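Local atomic coordinates of endoglucanase A (Clostridium acetobutylicum, PDB entry 3IK2), a protein that probably hydrolyses internal beta-1,4-glucosidic bonds of cellulose and related glucans, as an endoglucanase of glycoside hydrolase family 44. Residues Val96-Val101 with Ala218-Gly223; Glu154-Leu159 with Lys213-Ala218; Asn24-Asn29 with Thr33-Gly38. One frame throughout, in Å; residues are numbered along the deposited sequence.

Contact 1. Residues Val96-Val101 with Ala218-Gly223; sequences VPYSLV and AAETFG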
# COMPACT_ATOMS: atom_id res chain seq x y z
N VAL A 96 11.20 3.97 -11.25
CA VAL A 96 9.95 3.90 -10.48
C VAL A 96 9.23 5.25 -10.53
O VAL A 96 9.79 6.26 -10.10
CB VAL A 96 10.17 3.42 -9.02
CG1 VAL A 96 8.93 3.64 -8.17
CG2 VAL A 96 10.54 1.94 -8.99
N PRO A 97 8.02 5.28 -11.15
CA PRO A 97 7.26 6.51 -11.44
C PRO A 97 6.58 7.21 -10.27
O PRO A 97 6.14 8.36 -10.43
CB PRO A 97 6.18 6.06 -12.44
CG PRO A 97 6.16 4.57 -12.37
CD PRO A 97 7.40 4.07 -11.71
N TYR A 98 6.51 6.57 -9.10
CA TYR A 98 5.87 7.25 -7.96
C TYR A 98 6.62 7.00 -6.65
O TYR A 98 6.76 5.85 -6.20
CB TYR A 98 4.41 6.77 -7.83
CG TYR A 98 3.46 7.69 -7.10
CD1 TYR A 98 2.42 8.34 -7.79
CD2 TYR A 98 3.58 7.91 -5.73
CE1 TYR A 98 1.55 9.18 -7.12
CE2 TYR A 98 2.71 8.75 -5.06
CZ TYR A 98 1.69 9.38 -5.76
OH TYR A 98 0.86 10.24 -5.10
N SER A 99 7.09 8.08 -6.03
CA SER A 99 7.60 8.04 -4.65
C SER A 99 6.56 8.62 -3.70
O SER A 99 6.12 9.75 -3.91
CB SER A 99 8.89 8.86 -4.52
OG SER A 99 9.96 8.22 -5.18
N LEU A 100 6.17 7.86 -2.67
CA LEU A 100 5.42 8.41 -1.54
C LEU A 100 6.39 8.65 -0.37
O LEU A 100 7.05 7.71 0.08
CB LEU A 100 4.25 7.49 -1.12
CG LEU A 100 3.41 7.88 0.11
CD1 LEU A 100 2.82 9.29 0.00
CD2 LEU A 100 2.30 6.89 0.38
N VAL A 101 6.51 9.90 0.06
CA VAL A 101 7.38 10.26 1.20
C VAL A 101 6.54 10.80 2.37
O VAL A 101 5.49 11.42 2.14
CB VAL A 101 8.54 11.25 0.79
CG1 VAL A 101 9.26 10.75 -0.49
CG2 VAL A 101 8.03 12.71 0.58
N ALA A 218 0.70 20.39 -7.23
CA ALA A 218 0.47 19.19 -8.06
C ALA A 218 0.75 17.89 -7.28
O ALA A 218 0.45 16.80 -7.74
CB ALA A 218 1.38 19.25 -9.30
N ALA A 219 1.33 18.01 -6.09
CA ALA A 219 1.62 16.83 -5.28
C ALA A 219 0.36 16.34 -4.57
O ALA A 219 -0.55 17.11 -4.24
CB ALA A 219 2.72 17.12 -4.30
N GLU A 220 0.32 15.04 -4.34
CA GLU A 220 -0.85 14.37 -3.76
C GLU A 220 -0.65 14.06 -2.27
O GLU A 220 0.48 13.78 -1.82
CB GLU A 220 -1.12 13.07 -4.51
CG GLU A 220 -1.82 13.30 -5.84
CD GLU A 220 -1.92 12.01 -6.65
OE1 GLU A 220 -1.27 10.99 -6.29
OE2 GLU A 220 -2.63 12.02 -7.67
N THR A 221 -1.75 14.14 -1.52
CA THR A 221 -1.70 13.93 -0.06
C THR A 221 -2.42 12.67 0.30
O THR A 221 -3.46 12.35 -0.29
CB THR A 221 -2.31 15.12 0.75
OG1 THR A 221 -3.60 15.42 0.24
CG2 THR A 221 -1.39 16.34 0.66
N PHE A 222 -1.83 11.96 1.27
CA PHE A 222 -2.27 10.63 1.69
C PHE A 222 -2.51 10.77 3.17
O PHE A 222 -1.57 11.15 3.92
CB PHE A 222 -1.17 9.56 1.45
CG PHE A 222 -0.98 9.17 -0.02
CD1 PHE A 222 -0.54 10.12 -0.95
CD2 PHE A 222 -1.24 7.87 -0.45
CE1 PHE A 222 -0.38 9.78 -2.29
CE2 PHE A 222 -1.06 7.50 -1.78
CZ PHE A 222 -0.65 8.46 -2.73
N GLY A 223 -3.75 10.46 3.59
CA GLY A 223 -4.15 10.50 4.99
C GLY A 223 -5.39 9.66 5.27
O GLY A 223 -6.11 9.29 4.35

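Contact 2. Residues Glu154-Leu159 with Lys213-Ala218; sequences EFVNYL and KKIDPA. With ACT (acetate ion), chain I.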
# COMPACT_ATOMS: atom_id res chain seq x y z
N GLU A 154 9.53 24.13 4.87
CA GLU A 154 10.92 24.27 4.50
C GLU A 154 11.47 22.94 3.94
O GLU A 154 12.26 22.93 2.99
CB GLU A 154 11.73 24.75 5.72
CG GLU A 154 13.14 25.10 5.40
CD GLU A 154 13.80 25.89 6.50
OE1 GLU A 154 13.92 25.37 7.62
OE2 GLU A 154 14.19 27.06 6.23
N PHE A 155 11.00 21.83 4.53
CA PHE A 155 11.34 20.46 4.14
C PHE A 155 10.85 20.13 2.72
O PHE A 155 11.62 19.63 1.88
CB PHE A 155 10.74 19.51 5.20
CG PHE A 155 11.06 18.02 5.01
CD1 PHE A 155 12.02 17.57 4.09
CD2 PHE A 155 10.39 17.08 5.80
CE1 PHE A 155 12.28 16.16 3.94
CE2 PHE A 155 10.65 15.69 5.66
CZ PHE A 155 11.60 15.25 4.72
N VAL A 156 9.57 20.40 2.44
CA VAL A 156 8.99 20.05 1.15
C VAL A 156 9.69 20.93 0.11
O VAL A 156 10.10 20.44 -0.95
CB VAL A 156 7.45 20.31 1.13
CG1 VAL A 156 6.85 19.93 -0.21
CG2 VAL A 156 6.74 19.52 2.23
N ASN A 157 9.85 22.20 0.46
CA ASN A 157 10.53 23.17 -0.40
C ASN A 157 11.93 22.69 -0.83
O ASN A 157 12.30 22.85 -1.97
CB ASN A 157 10.62 24.55 0.28
CG ASN A 157 11.22 25.61 -0.64
OD1 ASN A 157 10.54 26.12 -1.55
ND2 ASN A 157 12.49 25.95 -0.42
N TYR A 158 12.68 22.09 0.10
CA TYR A 158 14.00 21.53 -0.19
C TYR A 158 13.88 20.42 -1.24
O TYR A 158 14.70 20.31 -2.14
CB TYR A 158 14.65 20.98 1.10
CG TYR A 158 16.01 20.32 0.86
CD1 TYR A 158 17.19 21.06 0.96
CD2 TYR A 158 16.10 18.98 0.50
CE1 TYR A 158 18.41 20.49 0.71
CE2 TYR A 158 17.32 18.40 0.23
CZ TYR A 158 18.47 19.16 0.34
OH TYR A 158 19.68 18.57 0.10
N LEU A 159 12.85 19.59 -1.10
CA LEU A 159 12.66 18.45 -1.98
C LEU A 159 12.26 18.89 -3.38
O LEU A 159 12.76 18.36 -4.38
CB LEU A 159 11.64 17.46 -1.37
CG LEU A 159 12.05 16.75 -0.07
CD1 LEU A 159 10.85 16.05 0.59
CD2 LEU A 159 13.19 15.73 -0.30
N LYS A 213 0.27 21.53 -0.51
CA LYS A 213 -0.38 22.19 -1.65
C LYS A 213 0.21 23.53 -1.90
O LYS A 213 0.32 23.93 -3.05
CB LYS A 213 -1.90 22.33 -1.44
CG LYS A 213 -2.65 21.02 -1.30
CD LYS A 213 -2.41 20.08 -2.47
CE LYS A 213 -3.10 18.73 -2.22
NZ LYS A 213 -3.24 18.04 -3.51
N LYS A 214 0.58 24.25 -0.84
CA LYS A 214 1.24 25.53 -0.99
C LYS A 214 2.56 25.39 -1.76
O LYS A 214 2.78 26.09 -2.75
CB LYS A 214 1.45 26.23 0.37
CG LYS A 214 2.35 27.43 0.31
CD LYS A 214 2.99 27.74 1.66
CE LYS A 214 2.29 28.88 2.33
NZ LYS A 214 2.83 30.22 1.89
N ILE A 215 3.41 24.47 -1.32
CA ILE A 215 4.75 24.29 -1.93
C ILE A 215 4.68 23.53 -3.25
O ILE A 215 5.37 23.86 -4.21
CB ILE A 215 5.76 23.59 -0.96
CG1 ILE A 215 5.75 24.24 0.44
CG2 ILE A 215 7.16 23.51 -1.60
CD1 ILE A 215 6.18 25.73 0.52
N ASP A 216 3.83 22.53 -3.33
CA ASP A 216 3.71 21.80 -4.59
C ASP A 216 2.25 21.50 -4.87
O ASP A 216 1.74 20.44 -4.45
CB ASP A 216 4.58 20.53 -4.56
CG ASP A 216 4.62 19.80 -5.90
OD1 ASP A 216 3.94 20.23 -6.87
OD2 ASP A 216 5.33 18.78 -5.98
N PRO A 217 1.57 22.45 -5.57
CA PRO A 217 0.13 22.32 -5.86
C PRO A 217 -0.25 21.00 -6.55
O PRO A 217 -1.38 20.57 -6.43
CB PRO A 217 -0.18 23.55 -6.78
CG PRO A 217 0.89 24.53 -6.46
CD PRO A 217 2.12 23.73 -6.07
N ALA A 218 0.70 20.39 -7.23
CA ALA A 218 0.47 19.19 -8.06
C ALA A 218 0.75 17.89 -7.28
O ALA A 218 0.45 16.80 -7.74
CB ALA A 218 1.38 19.25 -9.30
C ACT I . 14.73 28.34 -1.87
O ACT I . 13.67 27.90 -2.36
OXT ACT I . 14.72 28.64 -0.65
CH3 ACT I . 15.96 28.49 -2.72

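Contact 3. Residues Asn24-Asn29 with Thr33-Gly38; sequences NQDFSN and TARRIG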
# COMPACT_ATOMS: atom_id res chain seq x y z
N ASN A 24 7.38 -0.73 0.30
CA ASN A 24 8.09 0.02 1.36
C ASN A 24 9.54 -0.47 1.51
O ASN A 24 10.37 0.20 2.14
CB ASN A 24 7.44 -0.20 2.73
CG ASN A 24 6.15 0.57 2.93
OD1 ASN A 24 6.21 1.75 3.32
ND2 ASN A 24 5.07 -0.05 2.75
N GLN A 25 9.82 -1.66 0.98
CA GLN A 25 11.11 -2.31 1.10
C GLN A 25 11.50 -2.85 -0.25
O GLN A 25 10.74 -3.60 -0.86
CB GLN A 25 11.13 -3.45 2.18
CG GLN A 25 11.10 -2.96 3.65
CD GLN A 25 9.69 -2.62 4.12
OE1 GLN A 25 8.71 -3.16 3.59
NE2 GLN A 25 9.58 -1.69 5.06
N ASP A 26 12.69 -2.48 -0.71
CA ASP A 26 13.19 -3.00 -1.97
C ASP A 26 13.38 -4.52 -2.01
O ASP A 26 13.82 -5.12 -1.06
CB ASP A 26 14.47 -2.29 -2.39
CG ASP A 26 14.19 -0.87 -2.85
OD1 ASP A 26 13.15 -0.65 -3.55
OD2 ASP A 26 14.99 0.01 -2.48
N PHE A 27 13.09 -5.08 -3.18
CA PHE A 27 13.24 -6.49 -3.47
C PHE A 27 14.51 -6.76 -4.23
O PHE A 27 14.91 -5.99 -5.13
CB PHE A 27 12.07 -6.93 -4.32
CG PHE A 27 10.74 -6.79 -3.63
CD1 PHE A 27 9.73 -6.02 -4.20
CD2 PHE A 27 10.50 -7.44 -2.42
CE1 PHE A 27 8.47 -5.91 -3.59
CE2 PHE A 27 9.25 -7.33 -1.78
CZ PHE A 27 8.24 -6.56 -2.38
N SER A 28 15.17 -7.86 -3.87
CA SER A 28 16.40 -8.26 -4.57
C SER A 28 16.13 -8.47 -6.05
O SER A 28 16.94 -8.08 -6.89
CB SER A 28 17.05 -9.52 -3.92
OG SER A 28 16.07 -10.57 -3.82
N ASN A 29 14.99 -9.08 -6.39
CA ASN A 29 14.64 -9.29 -7.81
C ASN A 29 13.13 -9.28 -8.14
O ASN A 29 12.57 -10.28 -8.59
CB ASN A 29 15.30 -10.57 -8.35
CG ASN A 29 15.22 -10.68 -9.86
OD1 ASN A 29 15.05 -9.66 -10.57
ND2 ASN A 29 15.32 -11.90 -10.37
N THR A 33 6.50 -0.54 -9.10
CA THR A 33 6.10 0.66 -9.81
C THR A 33 5.87 1.85 -8.86
O THR A 33 5.50 2.93 -9.32
CB THR A 33 4.79 0.46 -10.61
OG1 THR A 33 3.71 0.18 -9.69
CG2 THR A 33 4.90 -0.68 -11.67
N ALA A 34 6.08 1.63 -7.56
CA ALA A 34 5.86 2.66 -6.53
C ALA A 34 6.67 2.31 -5.30
O ALA A 34 6.85 1.13 -4.99
CB ALA A 34 4.40 2.79 -6.15
N ARG A 35 7.17 3.34 -4.63
CA ARG A 35 7.93 3.15 -3.39
C ARG A 35 7.51 4.17 -2.33
O ARG A 35 7.23 5.32 -2.66
CB ARG A 35 9.45 3.16 -3.66
CG ARG A 35 9.96 1.97 -4.50
CD ARG A 35 11.35 2.27 -5.07
NE ARG A 35 12.45 2.07 -4.10
CZ ARG A 35 13.19 3.06 -3.56
NH1 ARG A 35 12.98 4.32 -3.89
NH2 ARG A 35 14.16 2.76 -2.70
N ARG A 36 7.42 3.72 -1.08
CA ARG A 36 7.10 4.59 0.07
C ARG A 36 8.25 4.67 1.06
O ARG A 36 8.87 3.63 1.38
CB ARG A 36 5.85 4.08 0.80
CG ARG A 36 5.54 4.67 2.20
CD ARG A 36 4.22 4.13 2.63
NE ARG A 36 3.56 4.65 3.82
CZ ARG A 36 3.57 4.06 5.02
NH1 ARG A 36 4.32 2.98 5.25
NH2 ARG A 36 2.86 4.56 6.01
N ILE A 37 8.53 5.87 1.58
CA ILE A 37 9.30 5.99 2.82
C ILE A 37 8.34 6.49 3.90
O ILE A 37 7.79 7.58 3.80
CB ILE A 37 10.62 6.83 2.71
CG1 ILE A 37 11.37 6.84 4.05
CG2 ILE A 37 10.38 8.26 2.12
CD1 ILE A 37 12.70 7.65 4.05
N GLY A 38 8.08 5.62 4.88
CA GLY A 38 7.01 5.85 5.87
C GLY A 38 7.04 4.86 7.01
O GLY A 38 8.04 4.18 7.24
O HOH W 1 11.35 2.69 1.91
O HOH W 2 8.69 2.73 4.19

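Contact 1. Residues Val96-Val101 with Ala218-Gly223
Tyr98 and Phe222 reach toward each other from opposite directions, and the phenol oxygen of Tyr98 ends at the rim of the Phe222 ring. Tyr98 OH lies 3.1 Å from Phe222 CE1, in the plane of that ring. The two rings also touch at carbon, with Tyr98 CZ 3.9 Å from Phe222 CZ. Glu220 comes in across the tyrosine at about a right angle. Tyr98 OH donates a short hydrogen bond of 2.6 Å to Glu220 OE1. The phenol oxygen meets Glu220 OE1 on its anti side, 18° out of the carboxylate plane. The other oxygen, Glu220 OE2, forms a salt bridge with Lys347, so each carboxylate oxygen has a partner. That lysine would be expected to favour the charged form of the glutamate.

Strands 99-103 and 220-226 are the third and fifth strands of the eight-stranded parallel barrel, and strand 174-177 runs between them. The side chains therefore meet across the barrel interior, not along a shared sheet edge. Leu100 adds an aliphatic contact to the ring packing. Its CG stands anti to the backbone N (chi1 176°), and both methyls turn to the phenylalanine. Leu100 CD1 sits over one face of the ring in a CH-pi contact, 3.9 Å from the centroid of Phe222. Leu100 CD2 approaches Phe222 CD2 at 3.8 Å. Phe381 of strand 379-384 packs edge-to-face with Phe222 and also meets Tyr98.

Contact 2. Residues Glu154-Leu159 with Lys213-Ala218
Ile215 sets one methyl, CG2, against the backbone of helix 152-163. Ile215 CG2 lies 3.6 Å from Asn157 CA and equally near the backbone N of that residue. The same methyl meets the side chain of Val156, with Val156 CG1 at 3.9 Å from Ile215 CG2. Val156 CG1 stands anti to its own backbone N (chi1 -179°), which turns this branch to the isoleucine. This is the close part of the contact. On its inner side Val156 also packs on Leu103 and Tyr175 of the barrel strands, so helix 152-163 is seated on the barrel wall. The contact joins two outer helices of the TIM-like barrel near the C-terminal end of helix 198-215. Just past that end, the buried Asp216 forms an Asx turn, its OD1 accepting from Ala218 N at 3.3 Å. Ser165 and Ala166 also bond to the Asp216 carboxylate.

The other side is looser and polar. The Asn157 side chain leaves the isoleucine after CB, which is 4.1 Å from Ile215 CG2. Its amide turns to an acetate ion, probably from the crystallisation liquor. Asn157 ND2 donates to acetate O at 3.0 Å, nearly straight at 172°. Between the two segments the direct contact is purely van der Waals, made by one isoleucine, while the polar groups bond to other partners; the helices thus meet through shape rather than charge.

Contact 3. Residues Asn24-Asn29 with Thr33-Gly38
The Arg35 guanidinium and the Asp26 carboxylate meet edge to edge, their planes only 9° apart. Arg35 grips the acid side-on with two nitrogens. Arg35 NE donates to Asp26 OD1 at 2.9 Å, and Arg35 NH2 to Asp26 OD2 at 2.9 Å. Both oxygens use their syn lone pairs. The arginine chain bends at chi3 to bring this edge round. Lys90 makes a second salt bridge to Asp26 OD2, and Ser91 bonds to Arg35 NH1, so the pair is tied to helix 82-93.

The Arg36 guanidinium is met differently. Gly38 CA lies over the centre of one face. At the edge, Arg36 NH1 donates to Asn24 OD1 at 3.0 Å, almost straight at 170°. The amide and guanidinium planes are 86° apart, although the two side chains run side by side. Arg36 NH1 also forms a salt bridge with Glu352 on strand 347-353. Asn24 ND2 donates to the backbone oxygens of Ser351 and Tyr384, which fixes the rotation of the amide. A water joins the backbones, donating to Asn24 O and Arg36 O at 2.7 Å each. A second water accepts from Gly38 N at 3.0 Å and lies 2.8 Å from Asn24 OD1. The arrangement fastens the loop after the first strand of the TIM-like barrel, 22-23, to the second strand, 34-37.

How the contacts relate
Contacts 1 and 3 are buried and belong to the same parallel barrel, while contact 2 is partly buried on its helical outside. Strands 99-103 and 34-37 are neighbours: Leu100 N and O pair with Arg35 O and Ile37 N. Contact 1 combines aromatic and aliphatic packing with a single polar link. Contact 3 is almost wholly polar, with arginines, acid, amide and water. Contact 2 is apolar between its segments. It shares Ala218 with contact 1, where helix 198-215 passes into strand 220-226, and Lys213 NZ reaches Ala219 O at 2.9 Å. Contacts 2 and 3 do not touch; their nearest atoms are about 8 Å apart.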